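Local coordinates for extrinsic protein in photosystem II (Chaetoceros gracilis, PDB 4K7B), which is an extrinsic subunit of photosystem II in a marine centric diatom and probably supports the oxygen-evolving activity of that complex, at residues D18-L23 with N90-L95; K33-E38 with E66-I71. All blocks are in the same frame, centred on the assembly; numbering follows the deposited sequence. Where two conformers were deposited one is given.

Interaction 1 of 2, residues D18-L23 with N90-L95; sequences DRIAAL and NEIRPL. With SO4 (sulfate ion), chain C.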
ATOM      1  N   ASP A  18      -1.237   4.764   5.086  1.00 10.96           N
ATOM      2  CA  ASP A  18      -0.188   4.238   5.966  1.00 11.47           C
ATOM      3  C   ASP A  18      -0.239   2.708   6.034  1.00 11.49           C
ATOM      4  O   ASP A  18       0.820   2.057   6.050  1.00 11.38           O
ATOM      5  CB  ASP A  18      -0.249   4.841   7.370  1.00 10.26           C
ATOM      6  CG  ASP A  18       0.188   6.294   7.407  1.00 13.32           C
ATOM      7  OD1 ASP A  18       0.688   6.821   6.381  1.00 15.44           O
ATOM      8  OD2 ASP A  18       0.030   6.911   8.483  1.00 15.89           O
ATOM      9  N   ARG A  19      -1.445   2.137   6.062  1.00 10.31           N
ATOM     10  CA  ARG A  19      -1.541   0.669   6.004  1.00 10.54           C
ATOM     11  C   ARG A  19      -0.888   0.118   4.736  1.00 12.17           C
ATOM     12  O   ARG A  19      -0.204  -0.920   4.758  1.00 12.05           O
ATOM     13  CB  ARG A  19      -2.996   0.201   6.121  1.00 11.10           C
ATOM     14  CG  ARG A  19      -3.555   0.342   7.529  1.00 12.00           C
ATOM     15  CD  ARG A  19      -5.040  -0.005   7.650  1.00 11.45           C
ATOM     16  NE  ARG A  19      -5.374  -1.322   7.090  1.00 18.50           N
ATOM     17  CZ  ARG A  19      -6.603  -1.842   7.071  1.00 19.77           C
ATOM     18  NH1 ARG A  19      -7.623  -1.165   7.588  1.00 20.31           N
ATOM     19  NH2 ARG A  19      -6.826  -3.043   6.528  1.00 16.98           N
ATOM     20  N   ILE A  20      -1.086   0.817   3.624  1.00  9.76           N
ATOM     21  CA  ILE A  20      -0.494   0.379   2.366  1.00 12.18           C
ATOM     22  C   ILE A  20       1.035   0.553   2.358  1.00 10.91           C
ATOM     23  O   ILE A  20       1.763  -0.344   1.935  1.00 12.03           O
ATOM     24  CB  ILE A  20      -1.169   1.094   1.173  1.00 11.08           C
ATOM     25  CG1 ILE A  20      -2.636   0.655   1.096  1.00 11.08           C
ATOM     26  CG2 ILE A  20      -0.418   0.834  -0.115  1.00 13.29           C
ATOM     27  CD1 ILE A  20      -3.507   1.584   0.264  1.00 13.50           C
ATOM     28  N   ALA A  21       1.521   1.672   2.869  1.00 10.00           N
ATOM     29  CA  ALA A  21       2.956   1.905   2.913  1.00 10.37           C
ATOM     30  C   ALA A  21       3.651   0.890   3.810  1.00 10.39           C
ATOM     31  O   ALA A  21       4.795   0.508   3.550  1.00 13.66           O
ATOM     32  CB  ALA A  21       3.240   3.326   3.398  1.00 12.13           C
ATOM     33  N   ALA A  22       2.959   0.461   4.865  1.00 10.29           N
ATOM     34  CA  ALA A  22       3.530  -0.482   5.821  1.00 11.83           C
ATOM     35  C   ALA A  22       3.789  -1.850   5.200  1.00 13.43           C
ATOM     36  O   ALA A  22       4.470  -2.680   5.810  1.00 15.86           O
ATOM     37  CB  ALA A  22       2.622  -0.617   7.046  1.00 14.09           C
ATOM     38  N   LEU A  23       3.233  -2.089   4.013  1.00 11.23           N
ATOM     39  CA  LEU A  23       3.462  -3.355   3.314  1.00 13.52           C
ATOM     40  C   LEU A  23       4.853  -3.482   2.686  1.00 13.67           C
ATOM     41  O   LEU A  23       5.144  -4.513   2.094  1.00 14.59           O
ATOM     42  CB  LEU A  23       2.399  -3.587   2.231  1.00 11.58           C
ATOM     43  CG  LEU A  23       0.995  -3.826   2.778  1.00 11.11           C
ATOM     44  CD1 LEU A  23      -0.047  -3.751   1.670  1.00 13.10           C
ATOM     45  CD2 LEU A  23       0.938  -5.162   3.491  1.00 14.51           C
ATOM     46  N   ASN A  90      -0.484   7.651  -6.468  1.00 14.49           N
ATOM     47  CA  ASN A  90      -1.477   8.120  -5.514  1.00 14.02           C
ATOM     48  C   ASN A  90      -0.919   8.970  -4.379  1.00 13.64           C
ATOM     49  O   ASN A  90      -1.629   9.286  -3.424  1.00 15.77           O
ATOM     50  CB  ASN A  90      -2.284   6.936  -4.995  1.00 14.67           C
ATOM     51  CG  ASN A  90      -3.165   6.360  -6.072  1.00 12.73           C
ATOM     52  OD1 ASN A  90      -4.159   6.971  -6.445  1.00 16.11           O
ATOM     53  ND2 ASN A  90      -2.763   5.229  -6.632  1.00 14.35           N
ATOM     54  N   GLU A  91       0.353   9.342  -4.514  1.00 13.83           N
ATOM     55  CA  GLU A  91       1.034  10.191  -3.537  1.00 15.04           C
ATOM     56  C   GLU A  91       1.006   9.582  -2.147  1.00 16.11           C
ATOM     57  O   GLU A  91       0.868  10.293  -1.144  1.00 19.76           O
ATOM     58  CB  GLU A  91       0.459  11.616  -3.522  1.00 15.92           C
ATOM     59  CG  GLU A  91       0.729  12.398  -4.792  1.00 25.40           C
ATOM     60  CD  GLU A  91       0.695  13.897  -4.551  1.00 35.95           C
ATOM     61  OE1 GLU A  91      -0.150  14.355  -3.751  1.00 32.00           O
ATOM     62  OE2 GLU A  91       1.524  14.614  -5.151  1.00 49.05           O
ATOM     63  N   ILE A  92       1.117   8.260  -2.088  1.00 13.14           N
ATOM     64  CA  ILE A  92       1.279   7.595  -0.804  1.00 12.94           C
ATOM     65  C   ILE A  92       2.767   7.486  -0.569  1.00 15.61           C
ATOM     66  O   ILE A  92       3.483   6.863  -1.351  1.00 16.79           O
ATOM     67  CB  ILE A  92       0.659   6.190  -0.792  1.00 12.80           C
ATOM     68  CG1 ILE A  92      -0.825   6.252  -1.163  1.00 14.25           C
ATOM     69  CG2 ILE A  92       0.845   5.555   0.578  1.00 14.57           C
ATOM     70  CD1 ILE A  92      -1.450   4.876  -1.383  1.00 13.85           C
ATOM     71  N   ARG A  93       3.240   8.124   0.497  1.00 15.31           N
ATOM     72  CA  ARG A  93       4.662   8.178   0.754  1.00 15.93           C
ATOM     73  C   ARG A  93       5.115   6.970   1.558  1.00 13.11           C
ATOM     74  O   ARG A  93       4.374   6.469   2.393  1.00 16.50           O
ATOM     75  CB  ARG A  93       5.005   9.490   1.463  1.00 15.85           C
ATOM     76  CG  ARG A  93       4.674  10.696   0.584  1.00 19.14           C
ATOM     77  CD  ARG A  93       4.959  12.024   1.254  1.00 33.42           C
ATOM     78  NE  ARG A  93       4.928  13.105   0.273  1.00 46.48           N
ATOM     79  CZ  ARG A  93       3.823  13.728  -0.125  1.00 50.94           C
ATOM     80  NH1 ARG A  93       2.646  13.385   0.384  1.00 51.85           N
ATOM     81  NH2 ARG A  93       3.891  14.696  -1.029  1.00 52.00           N
ATOM     82  N   PRO A  94       6.322   6.470   1.282  1.00 15.01           N
ATOM     83  CA  PRO A  94       6.831   5.373   2.106  1.00 15.34           C
ATOM     84  C   PRO A  94       7.003   5.805   3.556  1.00 17.35           C
ATOM     85  O   PRO A  94       7.023   6.999   3.861  1.00 16.44           O
ATOM     86  CB  PRO A  94       8.191   5.061   1.482  1.00 20.81           C
ATOM     87  CG  PRO A  94       8.111   5.607   0.089  1.00 26.13           C
ATOM     88  CD  PRO A  94       7.250   6.820   0.191  1.00 19.31           C
ATOM     89  N   LEU A  95       7.094   4.840   4.456  1.00 20.07           N
ATOM     90  CA  LEU A  95       7.282   5.171   5.863  1.00 22.99           C
ATOM     91  C   LEU A  95       8.777   5.360   6.181  1.00 27.38           C
ATOM     92  O   LEU A  95       9.636   4.910   5.434  1.00 26.92           O
ATOM     93  CB  LEU A  95       6.571   4.140   6.751  1.00 21.55           C
ATOM     94  CG  LEU A  95       5.042   4.318   6.724  1.00 21.58           C
ATOM     95  CD1 LEU A  95       4.308   3.076   7.223  1.00 25.20           C
ATOM     96  CD2 LEU A  95       4.611   5.567   7.505  1.00 26.73           C
TER
HETATM   97  S   SO4 C 202     -10.074  -4.047   8.162  1.00 36.94           S
HETATM   98  O1  SO4 C 202      -9.889  -2.643   8.552  1.00 29.96           O
HETATM   99  O2  SO4 C 202      -9.697  -4.925   9.269  1.00 39.24           O
HETATM  100  O3  SO4 C 202     -11.487  -4.249   7.830  1.00 40.72           O
HETATM  101  O4  SO4 C 202      -9.245  -4.381   7.000  1.00 27.70           O
HETATM  102  O   HOH W   1       7.315   2.187   3.688  1.00 30.29           O

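Interaction 2 of 2, residues K33-E38 with E66-I71; sequences KAIAEE and EIFKAI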
ATOM      1  N   LYS A  33       0.369 -12.875   1.225  1.00 14.80           N
ATOM      2  CA  LYS A  33      -0.737 -12.967   2.176  0.59 19.56           C
ATOM      3  C   LYS A  33      -0.961 -11.651   2.929  1.00 19.08           C
ATOM      4  O   LYS A  33      -2.091 -11.244   3.155  1.00 17.16           O
ATOM      5  CB  LYS A  33      -0.485 -14.110   3.164  0.59 22.89           C
ATOM      6  CG  LYS A  33      -1.491 -14.215   4.296  0.59 25.55           C
ATOM      7  CD  LYS A  33      -1.059 -15.298   5.270  0.59 28.30           C
ATOM      8  CE  LYS A  33      -1.501 -15.004   6.682  0.59 29.34           C
ATOM      9  NZ  LYS A  33      -2.899 -15.463   6.925  0.59 33.45           N
ATOM     10  N   ALA A  34       0.118 -10.983   3.327  1.00 15.47           N
ATOM     11  CA  ALA A  34      -0.020  -9.725   4.069  1.00 14.01           C
ATOM     12  C   ALA A  34      -0.727  -8.653   3.218  1.00 13.84           C
ATOM     13  O   ALA A  34      -1.580  -7.849   3.697  1.00 17.19           O
ATOM     14  CB  ALA A  34       1.352  -9.231   4.517  1.00 17.72           C
ATOM     15  N   ILE A  35      -0.386  -8.677   1.932  1.00 13.57           N
ATOM     16  CA  ILE A  35      -0.960  -7.726   1.000  1.00 12.66           C
ATOM     17  C   ILE A  35      -2.442  -8.039   0.846  1.00 13.87           C
ATOM     18  O   ILE A  35      -3.280  -7.145   0.937  1.00 15.10           O
ATOM     19  CB  ILE A  35      -0.262  -7.766  -0.364  1.00 11.88           C
ATOM     20  CG1 ILE A  35       1.252  -7.583  -0.217  1.00 14.75           C
ATOM     21  CG2 ILE A  35      -0.826  -6.689  -1.273  1.00 14.84           C
ATOM     22  CD1 ILE A  35       1.993  -7.706  -1.546  1.00 14.08           C
ATOM     23  N   ALA A  36      -2.770  -9.307   0.635  1.00 13.70           N
ATOM     24  CA  ALA A  36      -4.174  -9.694   0.521  1.00 14.67           C
ATOM     25  C   ALA A  36      -4.965  -9.374   1.789  1.00 20.14           C
ATOM     26  O   ALA A  36      -6.159  -9.077   1.735  1.00 17.46           O
ATOM     27  CB  ALA A  36      -4.278 -11.170   0.186  1.00 15.31           C
ATOM     28  N   GLU A  37      -4.299  -9.440   2.932  1.00 16.22           N
ATOM     29  CA  GLU A  37      -4.936  -9.124   4.190  1.00 18.52           C
ATOM     30  C   GLU A  37      -5.194  -7.634   4.301  1.00 21.71           C
ATOM     31  O   GLU A  37      -6.023  -7.221   5.114  1.00 27.54           O
ATOM     32  CB  GLU A  37      -4.097  -9.635   5.366  1.00 22.49           C
ATOM     33  CG  GLU A  37      -4.150 -11.143   5.493  1.00 28.41           C
ATOM     34  CD  GLU A  37      -3.315 -11.674   6.637  1.00 38.58           C
ATOM     35  OE1 GLU A  37      -2.321 -11.017   7.009  1.00 39.86           O
ATOM     36  OE2 GLU A  37      -3.659 -12.753   7.163  1.00 44.34           O
ATOM     37  N   GLU A  38      -4.485  -6.821   3.508  1.00 16.97           N
ATOM     38  CA  GLU A  38      -4.839  -5.377   3.454  1.00 15.86           C
ATOM     39  C   GLU A  38      -5.791  -4.892   2.314  1.00 13.23           C
ATOM     40  O   GLU A  38      -5.877  -3.672   1.984  1.00 14.74           O
ATOM     41  CB  GLU A  38      -3.571  -4.519   3.436  1.00 17.03           C
ATOM     42  CG  GLU A  38      -2.673  -4.728   4.630  1.00 21.14           C
ATOM     43  CD  GLU A  38      -3.168  -4.055   5.889  1.00 28.57           C
ATOM     44  OE1 GLU A  38      -2.578  -4.321   6.947  1.00 38.96           O
ATOM     45  OE2 GLU A  38      -4.126  -3.259   5.832  1.00 23.09           O
ATOM     46  N   GLU A  66      -3.812  -4.400 -10.761  1.00 14.27           N
ATOM     47  CA  GLU A  66      -2.492  -4.790 -11.252  0.50 15.99           C
ATOM     48  C   GLU A  66      -1.645  -5.442 -10.158  1.00 14.72           C
ATOM     49  O   GLU A  66      -0.970  -6.472 -10.403  1.00 14.63           O
ATOM     50  CB  GLU A  66      -1.755  -3.584 -11.836  0.50 18.51           C
ATOM     51  CG  GLU A  66      -0.591  -3.966 -12.719  0.50 16.02           C
ATOM     52  CD  GLU A  66      -1.038  -4.645 -13.999  0.50 26.68           C
ATOM     53  OE1 GLU A  66      -0.278  -5.479 -14.533  0.50 30.31           O
ATOM     54  OE2 GLU A  66      -2.156  -4.345 -14.467  0.50 28.55           O
ATOM     55  N   ILE A  67      -1.665  -4.849  -8.958  1.00 14.05           N
ATOM     56  CA  ILE A  67      -0.990  -5.492  -7.827  1.00 12.23           C
ATOM     57  C   ILE A  67      -1.482  -6.927  -7.633  1.00 13.46           C
ATOM     58  O   ILE A  67      -0.679  -7.860  -7.476  1.00 13.74           O
ATOM     59  CB  ILE A  67      -1.179  -4.703  -6.520  1.00 11.89           C
ATOM     60  CG1 ILE A  67      -0.479  -3.356  -6.622  1.00 11.18           C
ATOM     61  CG2 ILE A  67      -0.655  -5.503  -5.318  1.00 13.97           C
ATOM     62  CD1 ILE A  67      -0.856  -2.422  -5.500  1.00 11.98           C
ATOM     63  N   PHE A  68      -2.799  -7.110  -7.640  1.00 12.02           N
ATOM     64  CA  PHE A  68      -3.306  -8.466  -7.400  1.00 12.46           C
ATOM     65  C   PHE A  68      -3.093  -9.475  -8.555  1.00 14.07           C
ATOM     66  O   PHE A  68      -2.944 -10.675  -8.311  1.00 14.56           O
ATOM     67  CB  PHE A  68      -4.735  -8.417  -6.840  1.00 12.29           C
ATOM     68  CG  PHE A  68      -4.778  -8.016  -5.387  1.00 14.67           C
ATOM     69  CD1 PHE A  68      -5.015  -8.967  -4.408  1.00 17.85           C
ATOM     70  CD2 PHE A  68      -4.513  -6.708  -5.001  1.00 14.22           C
ATOM     71  CE1 PHE A  68      -5.027  -8.619  -3.074  1.00 14.53           C
ATOM     72  CE2 PHE A  68      -4.519  -6.351  -3.662  1.00 14.37           C
ATOM     73  CZ  PHE A  68      -4.777  -7.314  -2.698  1.00 14.65           C
ATOM     74  N   LYS A  69      -3.008  -8.975  -9.788  1.00 14.35           N
ATOM     75  CA  LYS A  69      -2.661  -9.795 -10.957  1.00 14.54           C
ATOM     76  C   LYS A  69      -1.229 -10.288 -10.790  1.00 16.77           C
ATOM     77  O   LYS A  69      -0.911 -11.476 -11.023  1.00 18.83           O
ATOM     78  CB  LYS A  69      -2.784  -8.955 -12.234  1.00 15.36           C
ATOM     79  CG  LYS A  69      -2.446  -9.679 -13.530  1.00 19.80           C
ATOM     80  CD  LYS A  69      -2.703  -8.763 -14.722  1.00 27.27           C
ATOM     81  CE  LYS A  69      -2.542  -9.487 -16.048  1.00 36.87           C
ATOM     82  NZ  LYS A  69      -2.902  -8.602 -17.192  1.00 42.30           N
ATOM     83  N   ALA A  70      -0.365  -9.374 -10.354  1.00 17.08           N
ATOM     84  CA  ALA A  70       1.021  -9.748 -10.098  1.00 15.36           C
ATOM     85  C   ALA A  70       1.142 -10.756  -8.967  1.00 16.53           C
ATOM     86  O   ALA A  70       1.937 -11.697  -9.052  1.00 17.08           O
ATOM     87  CB  ALA A  70       1.866  -8.522  -9.815  1.00 15.56           C
ATOM     88  N   ILE A  71       0.362 -10.561  -7.903  1.00 14.44           N
ATOM     89  CA  ILE A  71       0.335 -11.524  -6.814  1.00 12.99           C
ATOM     90  C   ILE A  71      -0.056 -12.900  -7.323  1.00 16.11           C
ATOM     91  O   ILE A  71       0.576 -13.901  -6.980  1.00 19.08           O
ATOM     92  CB  ILE A  71      -0.638 -11.093  -5.704  1.00 14.46           C
ATOM     93  CG1 ILE A  71      -0.044  -9.922  -4.924  1.00 15.61           C
ATOM     94  CG2 ILE A  71      -0.941 -12.275  -4.768  1.00 15.71           C
ATOM     95  CD1 ILE A  71      -1.006  -9.321  -3.927  1.00 15.67           C
TER

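Interaction 1 of 2, residues D18-L23 with N90-L95
Beyond the Schellman motif that ends helix 76-89, with E91 at positive phi, the chain runs over the C-terminal turn of helix 6-21, and I92 and L95 meet I20, A21 and A22 there. A21 CB points into the loop and has R93 O at 3.5 Å. L95 CG, anti to its own carbonyl carbon (chi1 -73°), lies against the same A21 CB at 3.9 Å. Deeper in, I20 CD1 and I92 CD1 touch at 4.2 Å, and both side chains also rest on F45 and Y86. This is where the linker leaves the helical body, whose helix 39-49 and helix 76-89 line the inner side; membership of the PsbQ-like clan is consistent with a four-helix bundle. On the more exposed side L95 CD1 packs 3.8 Å from D18 O, close to A22 N, which itself hydrogen-bonds to D18 O. The polar link across the segments is a water, which donates to A21 O at 3.0 Å and accepts from L95 N at 2.8 Å. On the side of the helix turned from the loop, R19 holds a sulfate, probably from the crystallisation liquor, through NH1 to O1 at 2.9 Å (146° at the hydrogen) and NH2 to O4, in the guanidinium plane, at 2.8 Å (161°). R19 NE forms a salt bridge with E38 OE2. A leucine in place of R19 would probably leave the E38 carboxylate without its cationic mate and the sulfate held by fewer bonds, N40 ND2 remaining.

Interaction 2 of 2, residues K33-E38 with E66-I71
I35 O accepts the backbone hydrogen bond of E38 N at 2.9 Å, and F68 CZ reaches it from the other segment at 3.9 Å, a packing contact oblique to the ring. E38 takes the N-cap position of helix 39-49; the carbonyl belongs to the last turn of helix 32-37, just before that helix begins. The F68 ring presents its edge to A36, with CE1 3.8 Å from A36 CA, which lies near the ring plane. One face of the same ring has I71 CD1 4.0 Å above the ring plane, over its centre. That methyl, set far out by an extended chi2 of 173°, also meets I35 CG2 at 3.7 Å and thus lies over the ring and against I35 at once. Helix 32-37 runs roughly antiparallel to helix 54-73, the segment axes 11.1 Å apart at 148°, a spacing bridged by I35, I67, F68 and I71. I35 CG2 also meets I67 CG2 at 4.2 Å; on the inner side V79 and F42 pack on I35, and F42 and Y86 on I67. On the side of helix 32-37 turned from this contact, one of two K33 conformers makes a salt bridge from NZ to E37 OE2, a bond doubtful for that reason.

Overall arrangement
The two contacts lie about 14 Å apart, centre to centre, in the all-helical body of this C-terminal piece of the longer protein. Along the chain, interaction 2 is nested inside the loop that interaction 1 closes: in chain order the segments fall on helix 6-21, helix 32-37, helix 54-73 and the exit from helix 76-89. They touch directly, for the R19 to E38 salt bridge joins the two and L23 CD2 packs on A34 O, I35 and E38. Both also lean on helix 39-49 and helix 76-89. Interaction 1 therefore docks the outgoing linker, and interaction 2 seats a short connecting helix, on one common core.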